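Local coordinates for DUF115 domain-containing protein (Magnetospirillum magneticum AMB-1, PDB 5MU5), which is a Maf glycosyltransferase that takes part in bacterial flagella formation, probably by transferring sugar to flagellin, at residues 110-116 / 608-614; 100-105 / 624-628; 473-477 / 496-500. The contacts are given in a common frame with arbitrary orientation. Numbering follows the deposited sequence.

Contact 1. Residues 110-116 / 608-614; sequences LSFLQHP and YVKRVTP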
loop_
_atom_site.group_PDB
_atom_site.type_symbol
_atom_site.label_atom_id
_atom_site.label_comp_id
_atom_site.label_asym_id
_atom_site.label_seq_id
_atom_site.Cartn_x
_atom_site.Cartn_y
_atom_site.Cartn_z
ATOM N N LEU A 110 -7.442 -6.406 -35.553
ATOM C CA LEU A 110 -6.253 -6.438 -34.737
ATOM C C LEU A 110 -6.341 -7.630 -33.802
ATOM O O LEU A 110 -7.438 -8.081 -33.450
ATOM C CB LEU A 110 -6.135 -5.156 -33.914
ATOM C CG LEU A 110 -6.212 -3.859 -34.706
ATOM C CD1 LEU A 110 -6.121 -2.686 -33.736
ATOM C CD2 LEU A 110 -5.119 -3.775 -35.750
ATOM N N SER A 111 -5.176 -8.148 -33.420
ATOM C CA SER A 111 -5.096 -9.171 -32.390
ATOM C C SER A 111 -3.935 -8.831 -31.451
ATOM O O SER A 111 -3.266 -7.807 -31.612
ATOM C CB SER A 111 -4.912 -10.541 -33.010
ATOM O OG SER A 111 -3.712 -10.545 -33.747
ATOM N N PHE A 112 -3.707 -9.688 -30.468
ATOM C CA PHE A 112 -2.745 -9.399 -29.417
ATOM C C PHE A 112 -1.792 -10.552 -29.206
ATOM O O PHE A 112 -2.215 -11.661 -28.992
ATOM C CB PHE A 112 -3.497 -9.065 -28.137
ATOM C CG PHE A 112 -4.350 -7.838 -28.272
ATOM C CD1 PHE A 112 -3.781 -6.575 -28.162
ATOM C CD2 PHE A 112 -5.686 -7.937 -28.598
ATOM C CE1 PHE A 112 -4.539 -5.433 -28.329
ATOM C CE2 PHE A 112 -6.455 -6.792 -28.756
ATOM C CZ PHE A 112 -5.878 -5.541 -28.625
ATOM N N LEU A 113 -0.498 -10.281 -29.310
ATOM C CA LEU A 113 0.506 -11.273 -29.028
ATOM C C LEU A 113 0.572 -11.533 -27.529
ATOM O O LEU A 113 0.221 -10.683 -26.713
ATOM C CB LEU A 113 1.868 -10.765 -29.465
ATOM C CG LEU A 113 2.081 -10.368 -30.909
ATOM C CD1 LEU A 113 3.380 -9.590 -30.987
ATOM C CD2 LEU A 113 2.108 -11.592 -31.821
ATOM N N GLN A 114 1.073 -12.703 -27.163
ATOM C CA GLN A 114 1.288 -13.025 -25.759
ATOM C C GLN A 114 2.371 -12.097 -25.199
ATOM O O GLN A 114 2.229 -11.553 -24.130
ATOM C CB GLN A 114 1.732 -14.480 -25.608
ATOM C CG GLN A 114 1.724 -14.960 -24.158
ATOM C CD GLN A 114 2.544 -16.231 -23.913
ATOM O OE1 GLN A 114 2.945 -16.935 -24.840
ATOM N NE2 GLN A 114 2.791 -16.524 -22.646
ATOM N N HIS A 115 3.455 -11.924 -25.943
ATOM C CA HIS A 115 4.578 -11.109 -25.504
ATOM C C HIS A 115 4.805 -10.027 -26.532
ATOM O O HIS A 115 4.569 -10.244 -27.714
ATOM C CB HIS A 115 5.858 -11.965 -25.358
ATOM C CG HIS A 115 5.745 -13.060 -24.339
ATOM N ND1 HIS A 115 5.315 -12.828 -23.046
ATOM C CD2 HIS A 115 6.030 -14.384 -24.409
ATOM C CE1 HIS A 115 5.322 -13.964 -22.371
ATOM N NE2 HIS A 115 5.747 -14.923 -23.176
ATOM N N PRO A 116 5.266 -8.850 -26.097
ATOM C CA PRO A 116 5.555 -7.851 -27.115
ATOM C C PRO A 116 6.669 -8.296 -28.092
ATOM O O PRO A 116 7.606 -8.996 -27.700
ATOM C CB PRO A 116 6.037 -6.651 -26.288
ATOM C CG PRO A 116 5.477 -6.864 -24.936
ATOM C CD PRO A 116 5.531 -8.342 -24.748
ATOM N N TYR A 608 -1.788 -3.844 -23.405
ATOM C CA TYR A 608 -2.226 -4.279 -24.734
ATOM C C TYR A 608 -1.593 -3.543 -25.917
ATOM O O TYR A 608 -1.366 -4.170 -26.961
ATOM C CB TYR A 608 -3.755 -4.332 -24.816
ATOM C CG TYR A 608 -4.330 -5.461 -23.965
ATOM C CD1 TYR A 608 -4.193 -6.782 -24.363
ATOM C CD2 TYR A 608 -4.999 -5.205 -22.765
ATOM C CE1 TYR A 608 -4.713 -7.820 -23.601
ATOM C CE2 TYR A 608 -5.510 -6.232 -21.998
ATOM C CZ TYR A 608 -5.365 -7.536 -22.422
ATOM O OH TYR A 608 -5.860 -8.583 -21.684
ATOM N N VAL A 609 -1.275 -2.250 -25.778
ATOM C CA VAL A 609 -0.650 -1.542 -26.909
ATOM C C VAL A 609 0.720 -2.096 -27.318
ATOM O O VAL A 609 1.082 -2.036 -28.494
ATOM C CB VAL A 609 -0.459 -0.020 -26.703
ATOM C CG1 VAL A 609 -1.780 0.673 -26.691
ATOM C CG2 VAL A 609 0.333 0.287 -25.449
ATOM N N LYS A 610 1.498 -2.577 -26.356
ATOM C CA LYS A 610 2.777 -3.207 -26.666
ATOM C C LYS A 610 2.624 -4.538 -27.415
ATOM O O LYS A 610 3.578 -5.030 -27.961
ATOM C CB LYS A 610 3.515 -3.583 -25.389
ATOM C CG LYS A 610 3.958 -2.467 -24.494
ATOM C CD LYS A 610 4.816 -3.108 -23.422
ATOM C CE LYS A 610 4.925 -2.210 -22.218
ATOM N NZ LYS A 610 3.691 -2.292 -21.390
ATOM N N ARG A 611 1.443 -5.132 -27.366
ATOM C CA ARG A 611 1.211 -6.474 -27.886
ATOM C C ARG A 611 0.282 -6.495 -29.089
ATOM O O ARG A 611 0.017 -7.547 -29.662
ATOM C CB ARG A 611 0.629 -7.335 -26.759
ATOM C CG ARG A 611 1.640 -7.621 -25.654
ATOM C CD ARG A 611 1.007 -8.325 -24.469
ATOM N NE ARG A 611 1.993 -8.687 -23.441
ATOM C CZ ARG A 611 2.569 -7.826 -22.600
ATOM N NH1 ARG A 611 2.295 -6.521 -22.624
ATOM N NH2 ARG A 611 3.418 -8.274 -21.700
ATOM N N VAL A 612 -0.199 -5.328 -29.496
ATOM C CA VAL A 612 -1.128 -5.276 -30.611
ATOM C C VAL A 612 -0.429 -5.575 -31.947
ATOM O O VAL A 612 0.644 -5.066 -32.215
ATOM C CB VAL A 612 -1.868 -3.921 -30.655
ATOM C CG1 VAL A 612 -0.953 -2.806 -31.125
ATOM C CG2 VAL A 612 -3.108 -4.030 -31.527
ATOM N N THR A 613 -1.044 -6.442 -32.753
ATOM C CA THR A 613 -0.592 -6.714 -34.121
ATOM C C THR A 613 -1.785 -6.576 -35.057
ATOM O O THR A 613 -2.931 -6.797 -34.642
ATOM C CB THR A 613 -0.016 -8.136 -34.311
ATOM O OG1 THR A 613 -0.994 -9.112 -33.927
ATOM C CG2 THR A 613 1.240 -8.303 -33.482
ATOM N N PRO A 614 -1.526 -6.248 -36.326
ATOM C CA PRO A 614 -0.228 -5.954 -36.955
ATOM C C PRO A 614 0.409 -4.659 -36.453
ATOM O O PRO A 614 -0.272 -3.632 -36.301
ATOM C CB PRO A 614 -0.576 -5.792 -38.431
ATOM C CG PRO A 614 -1.867 -6.489 -38.623
ATOM C CD PRO A 614 -2.582 -6.517 -37.313
#

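Contact 2. Residues 100-105 / 624-628; sequences NILKRA and IIRDE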
loop_
_atom_site.group_PDB
_atom_site.type_symbol
_atom_site.label_atom_id
_atom_site.label_comp_id
_atom_site.label_asym_id
_atom_site.label_seq_id
_atom_site.Cartn_x
_atom_site.Cartn_y
_atom_site.Cartn_z
ATOM N N ASN A 100 -14.136 -2.444 -24.017
ATOM C CA ASN A 100 -14.333 -1.686 -25.253
ATOM C C ASN A 100 -13.113 -1.581 -26.129
ATOM O O ASN A 100 -13.227 -1.737 -27.339
ATOM C CB ASN A 100 -14.877 -0.284 -25.001
ATOM C CG ASN A 100 -16.322 -0.292 -24.540
ATOM O OD1 ASN A 100 -16.946 -1.336 -24.402
ATOM N ND2 ASN A 100 -16.844 0.879 -24.273
ATOM N N ILE A 101 -11.949 -1.314 -25.546
ATOM C CA ILE A 101 -10.770 -1.202 -26.374
ATOM C C ILE A 101 -10.476 -2.530 -27.062
ATOM O O ILE A 101 -10.100 -2.551 -28.221
ATOM C CB ILE A 101 -9.517 -0.659 -25.636
ATOM C CG1 ILE A 101 -8.974 -1.654 -24.596
ATOM C CG2 ILE A 101 -9.805 0.732 -25.075
ATOM C CD1 ILE A 101 -7.693 -1.193 -23.936
ATOM N N LEU A 102 -10.667 -3.637 -26.360
ATOM C CA LEU A 102 -10.381 -4.945 -26.946
ATOM C C LEU A 102 -11.371 -5.349 -28.010
ATOM O O LEU A 102 -10.982 -5.889 -29.059
ATOM C CB LEU A 102 -10.342 -6.014 -25.861
ATOM C CG LEU A 102 -9.212 -5.818 -24.869
ATOM C CD1 LEU A 102 -9.302 -6.942 -23.855
ATOM C CD2 LEU A 102 -7.858 -5.801 -25.568
ATOM N N LYS A 103 -12.646 -5.098 -27.738
ATOM C CA LYS A 103 -13.677 -5.392 -28.703
ATOM C C LYS A 103 -13.468 -4.593 -30.012
ATOM O O LYS A 103 -13.518 -5.163 -31.103
ATOM C CB LYS A 103 -15.034 -5.108 -28.099
ATOM C CG LYS A 103 -16.165 -5.274 -29.080
ATOM C CD LYS A 103 -17.481 -4.789 -28.493
ATOM C CE LYS A 103 -18.553 -4.693 -29.576
ATOM N NZ LYS A 103 -18.615 -5.944 -30.387
ATOM N N ARG A 104 -13.236 -3.286 -29.904
ATOM C CA ARG A 104 -13.020 -2.450 -31.090
ATOM C C ARG A 104 -11.763 -2.856 -31.878
ATOM O O ARG A 104 -11.770 -2.884 -33.123
ATOM C CB ARG A 104 -12.946 -0.986 -30.704
ATOM C CG ARG A 104 -14.297 -0.382 -30.346
ATOM C CD ARG A 104 -14.148 1.015 -29.753
ATOM N NE ARG A 104 -13.619 1.973 -30.722
ATOM C CZ ARG A 104 -13.510 3.291 -30.524
ATOM N NH1 ARG A 104 -13.891 3.855 -29.383
ATOM N NH2 ARG A 104 -13.017 4.056 -31.480
ATOM N N ALA A 105 -10.692 -3.174 -31.158
ATOM C CA ALA A 105 -9.486 -3.685 -31.794
ATOM C C ALA A 105 -9.746 -4.999 -32.532
ATOM O O ALA A 105 -9.384 -5.119 -33.695
ATOM C CB ALA A 105 -8.378 -3.882 -30.778
ATOM N N ILE A 624 -8.153 4.213 -30.690
ATOM C CA ILE A 624 -9.169 3.523 -29.890
ATOM C C ILE A 624 -9.018 3.805 -28.401
ATOM O O ILE A 624 -10.006 4.068 -27.696
ATOM C CB ILE A 624 -9.114 2.014 -30.139
ATOM C CG1 ILE A 624 -9.714 1.723 -31.524
ATOM C CG2 ILE A 624 -9.889 1.253 -29.065
ATOM C CD1 ILE A 624 -9.532 0.303 -32.007
ATOM N N ILE A 625 -7.786 3.720 -27.913
ATOM C CA ILE A 625 -7.505 3.957 -26.507
ATOM C C ILE A 625 -7.854 5.395 -26.115
ATOM O O ILE A 625 -8.431 5.637 -25.050
ATOM C CB ILE A 625 -6.019 3.698 -26.216
ATOM C CG1 ILE A 625 -5.765 2.208 -26.242
ATOM C CG2 ILE A 625 -5.607 4.245 -24.858
ATOM C CD1 ILE A 625 -4.314 1.878 -26.383
ATOM N N ARG A 626 -7.509 6.332 -26.991
ATOM C CA ARG A 626 -7.755 7.733 -26.737
ATOM C C ARG A 626 -9.242 7.966 -26.619
ATOM O O ARG A 626 -9.713 8.579 -25.675
ATOM C CB ARG A 626 -7.179 8.594 -27.861
ATOM C CG ARG A 626 -7.184 10.091 -27.582
ATOM C CD ARG A 626 -7.059 10.917 -28.864
ATOM N NE ARG A 626 -8.186 10.618 -29.735
ATOM C CZ ARG A 626 -9.444 11.023 -29.531
ATOM N NH1 ARG A 626 -9.768 11.776 -28.487
ATOM N NH2 ARG A 626 -10.396 10.644 -30.371
ATOM N N ASP A 627 -9.979 7.444 -27.574
ATOM C CA ASP A 627 -11.408 7.690 -27.630
ATOM C C ASP A 627 -12.149 7.057 -26.438
ATOM O O ASP A 627 -12.990 7.699 -25.824
ATOM C CB ASP A 627 -11.963 7.145 -28.938
ATOM C CG ASP A 627 -13.388 7.521 -29.151
ATOM O OD1 ASP A 627 -13.737 8.683 -28.875
ATOM O OD2 ASP A 627 -14.165 6.662 -29.597
ATOM N N GLU A 628 -11.826 5.803 -26.121
ATOM C CA GLU A 628 -12.434 5.125 -24.984
ATOM C C GLU A 628 -11.989 5.725 -23.664
ATOM O O GLU A 628 -12.765 5.763 -22.721
ATOM C CB GLU A 628 -12.145 3.632 -25.013
ATOM C CG GLU A 628 -12.834 2.924 -26.172
ATOM C CD GLU A 628 -14.363 2.932 -26.094
ATOM O OE1 GLU A 628 -14.927 3.155 -24.989
ATOM O OE2 GLU A 628 -15.008 2.698 -27.154
#

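Contact 3. Residues 473-477 / 496-500; sequences RDALG and VMIEN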
loop_
_atom_site.group_PDB
_atom_site.type_symbol
_atom_site.label_atom_id
_atom_site.label_comp_id
_atom_site.label_asym_id
_atom_site.label_seq_id
_atom_site.Cartn_x
_atom_site.Cartn_y
_atom_site.Cartn_z
ATOM N N ARG A 473 -1.610 -10.449 12.654
ATOM C CA ARG A 473 -0.598 -10.714 13.678
ATOM C C ARG A 473 0.570 -9.750 13.621
ATOM O O ARG A 473 1.047 -9.270 14.660
ATOM C CB ARG A 473 -0.062 -12.125 13.517
ATOM C CG ARG A 473 1.048 -12.498 14.486
ATOM C CD ARG A 473 1.788 -13.717 13.961
ATOM N NE ARG A 473 2.576 -13.354 12.806
ATOM C CZ ARG A 473 3.244 -14.212 12.045
ATOM N NH1 ARG A 473 3.231 -15.513 12.327
ATOM N NH2 ARG A 473 3.922 -13.756 10.996
ATOM N N ASP A 474 1.085 -9.496 12.415
ATOM C CA ASP A 474 2.208 -8.571 12.279
ATOM C C ASP A 474 1.804 -7.139 12.669
ATOM O O ASP A 474 2.611 -6.409 13.251
ATOM C CB ASP A 474 2.813 -8.606 10.856
ATOM C CG ASP A 474 3.539 -9.950 10.531
ATOM O OD1 ASP A 474 3.519 -10.920 11.334
ATOM O OD2 ASP A 474 4.136 -10.040 9.439
ATOM N N ALA A 475 0.565 -6.727 12.370
ATOM C CA ALA A 475 0.153 -5.344 12.705
ATOM C C ALA A 475 0.007 -5.175 14.229
ATOM O O ALA A 475 0.351 -4.126 14.785
ATOM C CB ALA A 475 -1.114 -4.940 11.966
ATOM N N LEU A 476 -0.431 -6.233 14.900
ATOM C CA LEU A 476 -0.557 -6.231 16.354
ATOM C C LEU A 476 0.786 -6.114 17.029
ATOM O O LEU A 476 0.953 -5.291 17.924
ATOM C CB LEU A 476 -1.249 -7.494 16.856
ATOM C CG LEU A 476 -2.749 -7.622 16.627
ATOM C CD1 LEU A 476 -3.236 -8.982 17.099
ATOM C CD2 LEU A 476 -3.505 -6.515 17.336
ATOM N N GLY A 477 1.753 -6.924 16.608
ATOM C CA GLY A 477 3.101 -6.864 17.174
ATOM C C GLY A 477 3.741 -5.519 16.932
ATOM O O GLY A 477 4.388 -4.923 17.801
ATOM N N VAL A 496 -1.774 -18.170 17.499
ATOM C CA VAL A 496 -0.399 -17.835 17.134
ATOM C C VAL A 496 0.316 -16.977 18.171
ATOM O O VAL A 496 -0.305 -16.206 18.906
ATOM C CB VAL A 496 -0.265 -17.021 15.818
ATOM C CG1 VAL A 496 -0.802 -17.778 14.638
ATOM C CG2 VAL A 496 -0.904 -15.639 15.939
ATOM N N MET A 497 1.636 -17.098 18.167
ATOM C CA MET A 497 2.518 -16.225 18.917
ATOM C C MET A 497 2.500 -14.832 18.253
ATOM O O MET A 497 2.668 -14.687 17.031
ATOM C CB MET A 497 3.953 -16.793 18.877
ATOM C CG MET A 497 4.969 -16.000 19.694
ATOM S SD MET A 497 4.625 -16.056 21.475
ATOM C CE MET A 497 5.441 -17.625 21.832
ATOM N N ILE A 498 2.279 -13.805 19.057
ATOM C CA ILE A 498 2.318 -12.430 18.597
ATOM C C ILE A 498 3.547 -11.752 19.227
ATOM O O ILE A 498 3.747 -11.825 20.440
ATOM C CB ILE A 498 1.035 -11.696 18.999
ATOM C CG1 ILE A 498 -0.191 -12.455 18.462
ATOM C CG2 ILE A 498 1.056 -10.270 18.495
ATOM C CD1 ILE A 498 -1.512 -12.005 19.053
ATOM N N GLU A 499 4.386 -11.138 18.404
ATOM C CA GLU A 499 5.539 -10.379 18.901
ATOM C C GLU A 499 5.111 -9.307 19.896
ATOM O O GLU A 499 4.027 -8.728 19.781
ATOM C CB GLU A 499 6.252 -9.623 17.765
ATOM C CG GLU A 499 6.995 -10.472 16.770
ATOM C CD GLU A 499 7.650 -9.637 15.671
ATOM O OE1 GLU A 499 8.480 -8.752 15.983
ATOM O OE2 GLU A 499 7.353 -9.874 14.481
ATOM N N ASN A 500 6.015 -9.008 20.818
ATOM C CA ASN A 500 5.820 -8.014 21.849
ATOM C C ASN A 500 4.702 -8.326 22.836
ATOM O O ASN A 500 4.156 -7.416 23.454
ATOM C CB ASN A 500 5.641 -6.655 21.204
ATOM C CG ASN A 500 6.878 -6.218 20.480
ATOM O OD1 ASN A 500 7.926 -6.209 21.063
ATOM N ND2 ASN A 500 6.756 -5.842 19.228
HETATM O O HOH W 1 3.409 -10.100 15.698
HETATM O O HOH W 2 3.309 -16.707 15.070
HETATM O O HOH W 3 5.000 -11.240 13.874
#

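Contact 1. Residues 110-116 / 608-614
Strands 111-112 and 612-613 pair antiparallel in a short two-stranded ribbon; helix 589-609 runs into the second segment, and beyond Leu113 the first bends round Arg611. Ser111 and Thr613 are the hydrogen-bonded pair, with Ser111 N to Thr613 O at 2.9 Å and Thr613 N to Ser111 O at 2.8 Å; Phe112 and Val612 are the neighbouring non-hydrogen-bonded pair, their CA atoms 4.6 Å apart. Leu113 N continues the ladder to Arg611 O (2.8 Å). The cis peptide before Pro614 falls just past the last bridge.

Ser111 and Thr613 share one face, where Ser111 OG donates to Thr613 OG1 (3.1 Å); small hydroxyl residues suit this more open side. On the other face Phe112 CE1 meets Val612 CG2 at 3.8 Å, and the Tyr608 ring edge meets the Phe112 face in a T-shaped pair, centroids 5.3 Å apart. Arg611 NE donates to Gln114 O (3.0 Å), while Pro116 CD lies over one face of the guanidinium, whose NH1 also forms a salt bridge with Asp208.

The ribbon joins the N-terminal region to the helical bundle. Its Phe112 face is closed by Leu102 and Ala105 of helix 92-107 and by Phe621 of helix 618-646, edge-to-face with Phe112.

Contact 2. Residues 100-105 / 624-628
One arginine nitrogen serves two acids here: Arg104 NH1 donates to Glu628 OE2 at 2.7 Å and to Asp627 OD2 at 2.8 Å, giving a salt-bridge network. Both carboxylate oxygens lie near the guanidinium plane, where N-H groups point, and Arg104 NH2 adds a weak bond to Asp627 OD2 at 3.4 Å. Arginine suits this place because its long side chain can span the gap between helices and still present a flat, multiply donating end; one face of that end rests over Ile624 CG2. The other oxygen of Glu628 is used as well: Asn100 ND2 donates to Glu628 OE1 (3.1 Å), so this buried carboxylate is held through both oxygens. Asn100 and Arg104 are four residues apart, one helical turn, which places both on the side facing Glu628.

The backbone frame is a pair of packed helices, 92-107 of the Maf N-terminal region and 618-646 of the helical bundle. Their short segments cross at 139°, nearer antiparallel than parallel, with axes 9.6 Å apart. Between the two segments the remaining packing is aliphatic. Ile624 points into the interface, its CG2 3.7 Å from Ile101 CA and its CD1 3.8 Å from Ala105 N, next to the backbone. Ile101 CG2 touches Glu628 CB at 3.7 Å, and Tyr605 of helix 589-609 packs against both Ile101 and Ile625.

Contact 3. Residues 473-477 / 496-500
Arg473 opens the helical segment with its side chain directed at the irregular loop 496-500, which is extended as far as Glu499. Its aliphatic part does the packing: Arg473 CD lies 3.9 Å from Val496 CG2 and 3.3 Å from Met497 O. Arg473 NE and NH2 both donate to Asp474 OD1, at 3.0 and 2.9 Å, in a salt bridge; NH1 pairs with Glu455 and, through a water 3.0 Å away, reaches Met497 O, which that water donates to at 2.9 Å. A second water donates to Arg473 O (2.7 Å) and accepts from Glu499 N (3.1 Å).

Asp474 starts away from the partner, yet its carboxylate swings back. A third water donates both to Asp474 OD1 (3.0 Å) and to Glu499 OE2 (2.8 Å), linking the two carboxylates; the charge of Asp474 is also balanced by Arg473.

Leu476 adds to the apolar contact, its CB 4.0 Å from Ile498 CG2; the leucine also packs on Thr394 and Thr398 of helix 393-404.

At Gly477 the two backbones come closest, with Gly477 CA 4.6 Å from Glu499 CA and 3.3 Å from Glu499 O in a CA-H...O contact. A CB here would crowd Glu499 CB, so glycine fits well. Gly477 O accepts from Asn500 ND2 (2.9 Å), while Asn500 OD1 binds Arg484; Asn500 is left-handed, a conformation asparagine tolerates well.

Helix 467-482 thus packs against the loop joining strands 488-491 and 502-503, neighbouring parallel strands at the edge of the large mixed sheet. With one direct hydrogen bond and three bridging waters, its polar hold is largely solvent-mediated, around a small aliphatic patch.

Contacts 1 and 2 form one continuous region, their centres 13 Å apart. Helix 92-107 is followed, after a short turn, by strand 111-112, and strand 612-613 precedes helix 618-646, so the same two parts of the chain meet twice: as packed helices and as a ribbon. A probable hydrogen bond from Leu110 N to Ala105 O (3.0 Å) and the packing of Val609 on Ile625 join the two contacts. Together they fasten the Maf N-terminal region to the C-terminal helical bundle across some 500 residues. Contact 3 closes a far shorter span within the intervening chain, beside the ten-stranded sheet. It lies on the opposite side of the chain's centre, 46 and 48 Å from contacts 1 and 2 between centres, and touches neither.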